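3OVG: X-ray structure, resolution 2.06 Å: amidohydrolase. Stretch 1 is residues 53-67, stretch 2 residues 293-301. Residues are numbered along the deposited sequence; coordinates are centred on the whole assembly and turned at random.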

ATOM      1  N   LYS A  53     -26.630 -16.110  20.055  1.00 19.82           N
ATOM      2  CA  LYS A  53     -26.441 -15.593  21.419  1.00 21.14           C
ATOM      3  C   LYS A  53     -26.603 -14.080  21.437  1.00 18.85           C
ATOM      4  O   LYS A  53     -27.153 -13.530  22.367  1.00 16.62           O
ATOM      5  CB  LYS A  53     -25.057 -15.960  21.971  1.00 20.25           C
ATOM      6  CG  LYS A  53     -24.781 -17.471  22.082  1.00 22.50           C
ATOM      7  CD  LYS A  53     -23.281 -17.716  22.343  1.00 24.16           C
ATOM      8  CE  LYS A  53     -23.012 -19.213  22.554  1.00 28.52           C
ATOM      9  NZ  LYS A  53     -21.553 -19.560  22.601  1.00 26.05           N
ATOM     10  N   GLU A  54     -26.113 -13.389  20.408  1.00 18.22           N
ATOM     11  CA  GLU A  54     -26.303 -11.933  20.367  1.00 18.63           C
ATOM     12  C   GLU A  54     -27.796 -11.595  20.278  1.00 19.98           C
ATOM     13  O   GLU A  54     -28.307 -10.738  21.009  1.00 19.56           O
ATOM     14  CB  GLU A  54     -25.496 -11.275  19.217  1.00 17.37           C
ATOM     15  CG  GLU A  54     -25.276  -9.755  19.328  1.00 16.74           C
ATOM     16  CD  GLU A  54     -24.274  -9.348  20.444  1.00 19.69           C
ATOM     17  OE1 GLU A  54     -23.700 -10.231  21.143  1.00 18.60           O
ATOM     18  OE2 GLU A  54     -24.082  -8.133  20.634  1.00 18.91           O
ATOM     19  N   PHE A  55     -28.502 -12.278  19.376  1.00 19.62           N
ATOM     20  CA  PHE A  55     -29.924 -12.044  19.183  1.00 17.30           C
ATOM     21  C   PHE A  55     -30.694 -12.224  20.512  1.00 20.57           C
ATOM     22  O   PHE A  55     -31.570 -11.407  20.843  1.00 18.01           O
ATOM     23  CB  PHE A  55     -30.474 -12.996  18.120  1.00 17.53           C
ATOM     24  CG  PHE A  55     -31.696 -12.467  17.381  1.00 18.06           C
ATOM     25  CD1 PHE A  55     -32.692 -11.750  18.051  1.00 17.15           C
ATOM     26  CD2 PHE A  55     -31.830 -12.672  16.014  1.00 17.52           C
ATOM     27  CE1 PHE A  55     -33.818 -11.261  17.384  1.00 16.41           C
ATOM     28  CE2 PHE A  55     -32.962 -12.192  15.323  1.00 19.16           C
ATOM     29  CZ  PHE A  55     -33.954 -11.470  16.014  1.00 15.04           C
ATOM     30  N   LYS A  56     -30.356 -13.290  21.256  1.00 20.39           N
ATOM     31  CA  LYS A  56     -30.944 -13.559  22.584  1.00 16.86           C
ATOM     32  C   LYS A  56     -30.681 -12.424  23.588  1.00 20.46           C
ATOM     33  O   LYS A  56     -31.543 -12.092  24.408  1.00 18.82           O
ATOM     34  CB  LYS A  56     -30.438 -14.899  23.142  1.00 20.93           C
ATOM     35  CG  LYS A  56     -31.018 -16.131  22.388  1.00 24.38           C
ATOM     36  CD  LYS A  56     -30.403 -17.473  22.851  1.00 23.85           C
ATOM     37  CE  LYS A  56     -31.172 -18.692  22.288  1.00 27.86           C
ATOM     38  NZ  LYS A  56     -30.437 -20.011  22.419  1.00 31.11           N
ATOM     39  N   GLU A  57     -29.505 -11.815  23.546  1.00 18.31           N
ATOM     40  CA  GLU A  57     -29.308 -10.647  24.410  1.00 22.10           C
ATOM     41  C   GLU A  57     -30.246  -9.485  24.034  1.00 22.42           C
ATOM     42  O   GLU A  57     -30.804  -8.779  24.892  1.00 22.28           O
ATOM     43  CB  GLU A  57     -27.849 -10.198  24.392  1.00 20.45           C
ATOM     44  CG  GLU A  57     -26.976 -11.162  25.150  1.00 22.56           C
ATOM     45  CD  GLU A  57     -25.503 -10.816  25.096  1.00 24.63           C
ATOM     46  OE1 GLU A  57     -25.145  -9.629  24.901  1.00 22.42           O
ATOM     47  OE2 GLU A  57     -24.687 -11.766  25.238  1.00 26.61           O
ATOM     48  N   PHE A  58     -30.396  -9.272  22.736  1.00 20.22           N
ATOM     49  CA  PHE A  58     -31.298  -8.247  22.232  1.00 19.85           C
ATOM     50  C   PHE A  58     -32.733  -8.510  22.687  1.00 19.35           C
ATOM     51  O   PHE A  58     -33.440  -7.595  23.067  1.00 20.33           O
ATOM     52  CB  PHE A  58     -31.183  -8.223  20.703  1.00 19.69           C
ATOM     53  CG  PHE A  58     -32.170  -7.323  19.993  1.00 19.27           C
ATOM     54  CD1 PHE A  58     -31.988  -5.953  19.979  1.00 18.40           C
ATOM     55  CD2 PHE A  58     -33.226  -7.862  19.279  1.00 17.74           C
ATOM     56  CE1 PHE A  58     -32.831  -5.123  19.288  1.00 17.31           C
ATOM     57  CE2 PHE A  58     -34.109  -7.031  18.582  1.00 18.57           C
ATOM     58  CZ  PHE A  58     -33.918  -5.653  18.591  1.00 18.61           C
ATOM     59  N   ILE A  59     -33.163  -9.766  22.623  1.00 19.70           N
ATOM     60  CA  ILE A  59     -34.501 -10.147  23.069  1.00 19.44           C
ATOM     61  C   ILE A  59     -34.581 -10.001  24.600  1.00 21.38           C
ATOM     62  O   ILE A  59     -35.529  -9.392  25.136  1.00 21.17           O
ATOM     63  CB  ILE A  59     -34.877 -11.566  22.536  1.00 18.00           C
ATOM     64  CG1 ILE A  59     -35.124 -11.513  21.022  1.00 19.58           C
ATOM     65  CG2 ILE A  59     -36.096 -12.146  23.250  1.00 20.09           C
ATOM     66  CD1 ILE A  59     -35.078 -12.870  20.311  1.00 19.09           C
ATOM     67  N   ASP A  60     -33.559 -10.490  25.299  1.00 20.33           N
ATOM     68  CA  ASP A  60     -33.471 -10.297  26.744  1.00 22.14           C
ATOM     69  C   ASP A  60     -33.776  -8.849  27.141  1.00 24.72           C
ATOM     70  O   ASP A  60     -34.460  -8.595  28.137  1.00 23.71           O
ATOM     71  CB  ASP A  60     -32.085 -10.697  27.249  1.00 26.27           C
ATOM     72  CG  ASP A  60     -31.876 -10.356  28.731  1.00 30.78           C
ATOM     73  OD1 ASP A  60     -31.406  -9.237  29.010  1.00 33.12           O
ATOM     74  OD2 ASP A  60     -32.188 -11.192  29.613  1.00 31.94           O
ATOM     75  N   ARG A  61     -33.294  -7.888  26.357  1.00 22.71           N
ATOM     76  CA  ARG A  61     -33.482  -6.478  26.731  1.00 24.08           C
ATOM     77  C   ARG A  61     -34.826  -5.961  26.260  1.00 24.10           C
ATOM     78  O   ARG A  61     -35.170  -4.818  26.529  1.00 22.69           O
ATOM     79  CB  ARG A  61     -32.373  -5.576  26.147  1.00 22.25           C
ATOM     80  CG  ARG A  61     -30.951  -5.902  26.603  1.00 24.87           C
ATOM     81  CD  ARG A  61     -30.756  -5.701  28.098  1.00 26.23           C
ATOM     82  NE  ARG A  61     -29.339  -5.722  28.444  1.00 22.50           N
ATOM     83  CZ  ARG A  61     -28.567  -6.807  28.372  1.00 28.79           C
ATOM     84  NH1 ARG A  61     -29.078  -7.963  27.958  1.00 28.89           N
ATOM     85  NH2 ARG A  61     -27.282  -6.746  28.708  1.00 24.63           N
ATOM     86  N   GLY A  62     -35.573  -6.786  25.523  1.00 23.01           N
ATOM     87  CA  GLY A  62     -36.899  -6.384  25.051  1.00 23.28           C
ATOM     88  C   GLY A  62     -37.063  -6.272  23.538  1.00 20.05           C
ATOM     89  O   GLY A  62     -38.117  -5.955  23.054  1.00 20.99           O
ATOM     90  N   GLY A  63     -36.024  -6.553  22.775  1.00 20.75           N
ATOM     91  CA  GLY A  63     -36.151  -6.432  21.343  1.00 19.68           C
ATOM     92  C   GLY A  63     -36.925  -7.623  20.811  1.00 19.76           C
ATOM     93  O   GLY A  63     -36.978  -8.662  21.474  1.00 17.26           O
ATOM     94  N   SER A  64     -37.510  -7.470  19.624  1.00 18.81           N
ATOM     95  CA  SER A  64     -38.143  -8.587  18.906  1.00 19.45           C
ATOM     96  C   SER A  64     -37.614  -8.744  17.486  1.00 19.38           C
ATOM     97  O   SER A  64     -37.292  -9.843  17.042  1.00 19.12           O
ATOM     98  CB  SER A  64     -39.671  -8.382  18.799  1.00 20.18           C
ATOM     99  OG  SER A  64     -40.331  -8.559  20.040  1.00 22.14           O
ATOM    100  N   THR A  65     -37.558  -7.644  16.738  1.00 19.72           N
ATOM    101  CA  THR A  65     -37.293  -7.793  15.318  1.00 16.31           C
ATOM    102  C   THR A  65     -35.954  -7.218  14.852  1.00 16.60           C
ATOM    103  O   THR A  65     -35.584  -6.113  15.216  1.00 16.70           O
ATOM    104  CB  THR A  65     -38.456  -7.215  14.473  1.00 18.04           C
ATOM    105  OG1 THR A  65     -39.673  -7.902  14.808  1.00 17.14           O
ATOM    106  CG2 THR A  65     -38.157  -7.390  13.003  1.00 15.99           C
ATOM    107  N   ILE A  66     -35.235  -7.970  14.031  1.00 15.94           N
ATOM    108  CA  ILE A  66     -34.035  -7.425  13.413  1.00 17.47           C
ATOM    109  C   ILE A  66     -34.119  -7.499  11.899  1.00 16.88           C
ATOM    110  O   ILE A  66     -34.356  -8.560  11.336  1.00 17.27           O
ATOM    111  CB  ILE A  66     -32.742  -8.112  13.956  1.00 16.14           C
ATOM    112  CG1 ILE A  66     -32.553  -7.746  15.419  1.00 16.24           C
ATOM    113  CG2 ILE A  66     -31.516  -7.688  13.156  1.00 17.42           C
ATOM    114  CD1 ILE A  66     -31.596  -8.627  16.170  1.00 14.98           C
ATOM    115  N   VAL A  67     -33.970  -6.352  11.236  1.00 17.11           N
ATOM    116  CA  VAL A  67     -33.905  -6.318   9.776  1.00 14.76           C
ATOM    117  C   VAL A  67     -32.432  -6.418   9.304  1.00 16.42           C
ATOM    118  O   VAL A  67     -31.645  -5.485   9.455  1.00 17.47           O
ATOM    119  CB  VAL A  67     -34.536  -5.022   9.225  1.00 16.29           C
ATOM    120  CG1 VAL A  67     -34.655  -5.054   7.694  1.00 14.45           C
ATOM    121  CG2 VAL A  67     -35.918  -4.774   9.885  1.00 15.99           C
ATOM    122  N   PHE A 293     -18.760  -4.120  22.699  1.00 17.70           N
ATOM    123  CA  PHE A 293     -20.193  -3.927  22.863  1.00 19.29           C
ATOM    124  C   PHE A 293     -20.907  -4.368  21.608  1.00 18.55           C
ATOM    125  O   PHE A 293     -20.323  -4.379  20.523  1.00 19.77           O
ATOM    126  CB  PHE A 293     -20.529  -2.455  23.161  1.00 19.17           C
ATOM    127  CG  PHE A 293     -20.124  -2.025  24.533  1.00 21.38           C
ATOM    128  CD1 PHE A 293     -20.673  -2.649  25.649  1.00 22.82           C
ATOM    129  CD2 PHE A 293     -19.170  -1.051  24.713  1.00 20.90           C
ATOM    130  CE1 PHE A 293     -20.275  -2.290  26.923  1.00 25.91           C
ATOM    131  CE2 PHE A 293     -18.769  -0.674  25.996  1.00 22.53           C
ATOM    132  CZ  PHE A 293     -19.322  -1.293  27.094  1.00 23.77           C
ATOM    133  N   GLY A 294     -22.180  -4.713  21.754  1.00 18.57           N
ATOM    134  CA  GLY A 294     -23.011  -5.104  20.623  1.00 17.50           C
ATOM    135  C   GLY A 294     -24.447  -4.602  20.750  1.00 19.60           C
ATOM    136  O   GLY A 294     -24.693  -3.449  21.155  1.00 20.89           O
ATOM    137  N   LEU A 295     -25.397  -5.469  20.428  1.00 19.15           N
ATOM    138  CA  LEU A 295     -26.812  -5.096  20.408  1.00 17.64           C
ATOM    139  C   LEU A 295     -27.317  -4.642  21.797  1.00 19.52           C
ATOM    140  O   LEU A 295     -28.105  -3.713  21.874  1.00 21.44           O
ATOM    141  CB  LEU A 295     -27.670  -6.238  19.817  1.00 17.80           C
ATOM    142  CG  LEU A 295     -27.745  -6.450  18.282  1.00 19.20           C
ATOM    143  CD1 LEU A 295     -26.443  -6.190  17.578  1.00 20.37           C
ATOM    144  CD2 LEU A 295     -28.313  -7.839  17.865  1.00 19.63           C
ATOM    145  N   ALA A 296     -26.840  -5.241  22.890  1.00 19.57           N
ATOM    146  CA  ALA A 296     -27.354  -4.874  24.210  1.00 20.26           C
ATOM    147  C   ALA A 296     -27.028  -3.421  24.562  1.00 21.32           C
ATOM    148  O   ALA A 296     -27.747  -2.781  25.342  1.00 22.01           O
ATOM    149  CB  ALA A 296     -26.844  -5.837  25.308  1.00 21.06           C
ATOM    150  N   TYR A 297     -25.934  -2.919  23.999  1.00 20.69           N
ATOM    151  CA  TYR A 297     -25.504  -1.524  24.184  1.00 20.44           C
ATOM    152  C   TYR A 297     -26.627  -0.524  23.883  1.00 20.17           C
ATOM    153  O   TYR A 297     -26.712   0.541  24.532  1.00 17.36           O
ATOM    154  CB  TYR A 297     -24.315  -1.214  23.279  1.00 18.51           C
ATOM    155  CG  TYR A 297     -23.640   0.152  23.492  1.00 21.24           C
ATOM    156  CD1 TYR A 297     -23.959   1.225  22.680  1.00 19.40           C
ATOM    157  CD2 TYR A 297     -22.644   0.340  24.467  1.00 17.82           C
ATOM    158  CE1 TYR A 297     -23.336   2.462  22.835  1.00 19.25           C
ATOM    159  CE2 TYR A 297     -22.017   1.576  24.635  1.00 20.17           C
ATOM    160  CZ  TYR A 297     -22.386   2.638  23.813  1.00 19.49           C
ATOM    161  OH  TYR A 297     -21.803   3.876  23.909  1.00 19.40           O
ATOM    162  N   LEU A 298     -27.477  -0.858  22.902  1.00 18.64           N
ATOM    163  CA  LEU A 298     -28.591   0.014  22.549  1.00 17.31           C
ATOM    164  C   LEU A 298     -29.402   0.348  23.810  1.00 20.55           C
ATOM    165  O   LEU A 298     -29.676   1.510  24.093  1.00 20.32           O
ATOM    166  CB  LEU A 298     -29.491  -0.626  21.479  1.00 19.69           C
ATOM    167  CG  LEU A 298     -30.750   0.201  21.181  1.00 21.02           C
ATOM    168  CD1 LEU A 298     -30.343   1.545  20.607  1.00 20.67           C
ATOM    169  CD2 LEU A 298     -31.718  -0.500  20.245  1.00 21.50           C
ATOM    170  N   PHE A 299     -29.731  -0.692  24.573  1.00 21.26           N
ATOM    171  CA  PHE A 299     -30.606  -0.608  25.733  1.00 20.16           C
ATOM    172  C   PHE A 299     -29.840  -0.193  26.988  1.00 21.24           C
ATOM    173  O   PHE A 299     -30.324   0.621  27.767  1.00 19.67           O
ATOM    174  CB  PHE A 299     -31.266  -1.967  25.958  1.00 20.68           C
ATOM    175  CG  PHE A 299     -32.097  -2.429  24.795  1.00 21.71           C
ATOM    176  CD1 PHE A 299     -33.412  -2.011  24.659  1.00 22.00           C
ATOM    177  CD2 PHE A 299     -31.558  -3.242  23.815  1.00 19.42           C
ATOM    178  CE1 PHE A 299     -34.170  -2.442  23.609  1.00 23.08           C
ATOM    179  CE2 PHE A 299     -32.330  -3.658  22.749  1.00 22.23           C
ATOM    180  CZ  PHE A 299     -33.624  -3.254  22.646  1.00 21.53           C
ATOM    181  N   ASP A 300     -28.647  -0.748  27.165  1.00 18.71           N
ATOM    182  CA  ASP A 300     -27.867  -0.508  28.376  1.00 21.37           C
ATOM    183  C   ASP A 300     -27.268   0.895  28.464  1.00 21.08           C
ATOM    184  O   ASP A 300     -27.025   1.396  29.553  1.00 22.67           O
ATOM    185  CB  ASP A 300     -26.715  -1.500  28.450  1.00 20.83           C
ATOM    186  CG  ASP A 300     -27.178  -2.923  28.647  1.00 24.04           C
ATOM    187  OD1 ASP A 300     -28.373  -3.140  28.973  1.00 21.47           O
ATOM    188  OD2 ASP A 300     -26.327  -3.828  28.466  1.00 24.57           O
ATOM    189  N   ARG A 301     -27.029   1.527  27.316  1.00 18.38           N
ATOM    190  CA  ARG A 301     -26.216   2.760  27.263  1.00 20.26           C
ATOM    191  C   ARG A 301     -26.861   3.824  26.379  1.00 20.36           C
ATOM    192  O   ARG A 301     -27.036   4.969  26.787  1.00 18.89           O
ATOM    193  CB  ARG A 301     -24.793   2.455  26.728  1.00 21.13           C
ATOM    194  CG  ARG A 301     -23.929   1.590  27.675  1.00 20.13           C
ATOM    195  CD  ARG A 301     -23.271   2.459  28.745  1.00 21.17           C
ATOM    196  NE  ARG A 301     -22.138   3.210  28.193  1.00 21.66           N
ATOM    197  CZ  ARG A 301     -20.909   2.702  28.106  1.00 23.20           C
ATOM    198  NH1 ARG A 301     -20.656   1.471  28.564  1.00 22.86           N
ATOM    199  NH2 ARG A 301     -19.927   3.414  27.591  1.00 24.68           N
TER
HETATM  200  O   HOH W   1     -24.972  -7.467  23.055  1.00 20.30           O

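Stretch 1 meets stretch 2 through residues spaced three or four apart, Glu54, Glu57 or Phe58, and Arg61, and the contact, which buries 534 Å² summed over both sides, mixes polar bonds with apolar packing. Two backbone amides of stretch 2 find acceptors here. Leu295 N donates to Glu54 OE2 at 3.0 Å. Ala296 N donates to water 1 (O to N, 2.9 Å), and the water passes both of its hydrogens on, to Glu54 OE2 at 2.7 Å and to Glu57 OE1 at 2.8 Å. A buried carboxylate suits this place because one oxygen can accept from both an amide and a water; Glu54 OE1 is satisfied elsewhere in the structure. The carboxylate also needs Gly294 to be small: OE2 of Glu54 lies 3.2 Å from CA of Gly294, and a CB there would clash with it.

Arg61 forms a two-pronged salt bridge with Asp300, Arg61 NE to Asp300 OD1 at 2.8 Å and Arg61 NH2 to Asp300 OD2 at 3.1 Å. Arg61 NH1 reaches OD1 of Asp60 at 2.9 Å, a salt bridge whose hydrogen bond is weak. Arginine suits the place because its planar group carries several donors while its aliphatic part can pack: CB of Arg61 sits over the Phe299 ring, 3.7 Å from its centroid. The guanidinium lies with one face over Ala296, whose short methyl CB lets Arg61 NH2 approach to 3.5 Å.

To one side of the polar groups, buried Leu295 points its apolar side chain toward stretch 1, and its CD2 packs against Phe58 CB (4.1 Å) and Ile66 CD1 (3.8 Å). The Phe58 and Phe299 rings meet obliquely, CD1 of Phe58 3.6 Å from CE2 of Phe299. Gly63 leaves room for the Phe58 ring: a CB would clash with CE2 of Phe58. The N of Gly63 donates to Phe58 O at 2.8 Å.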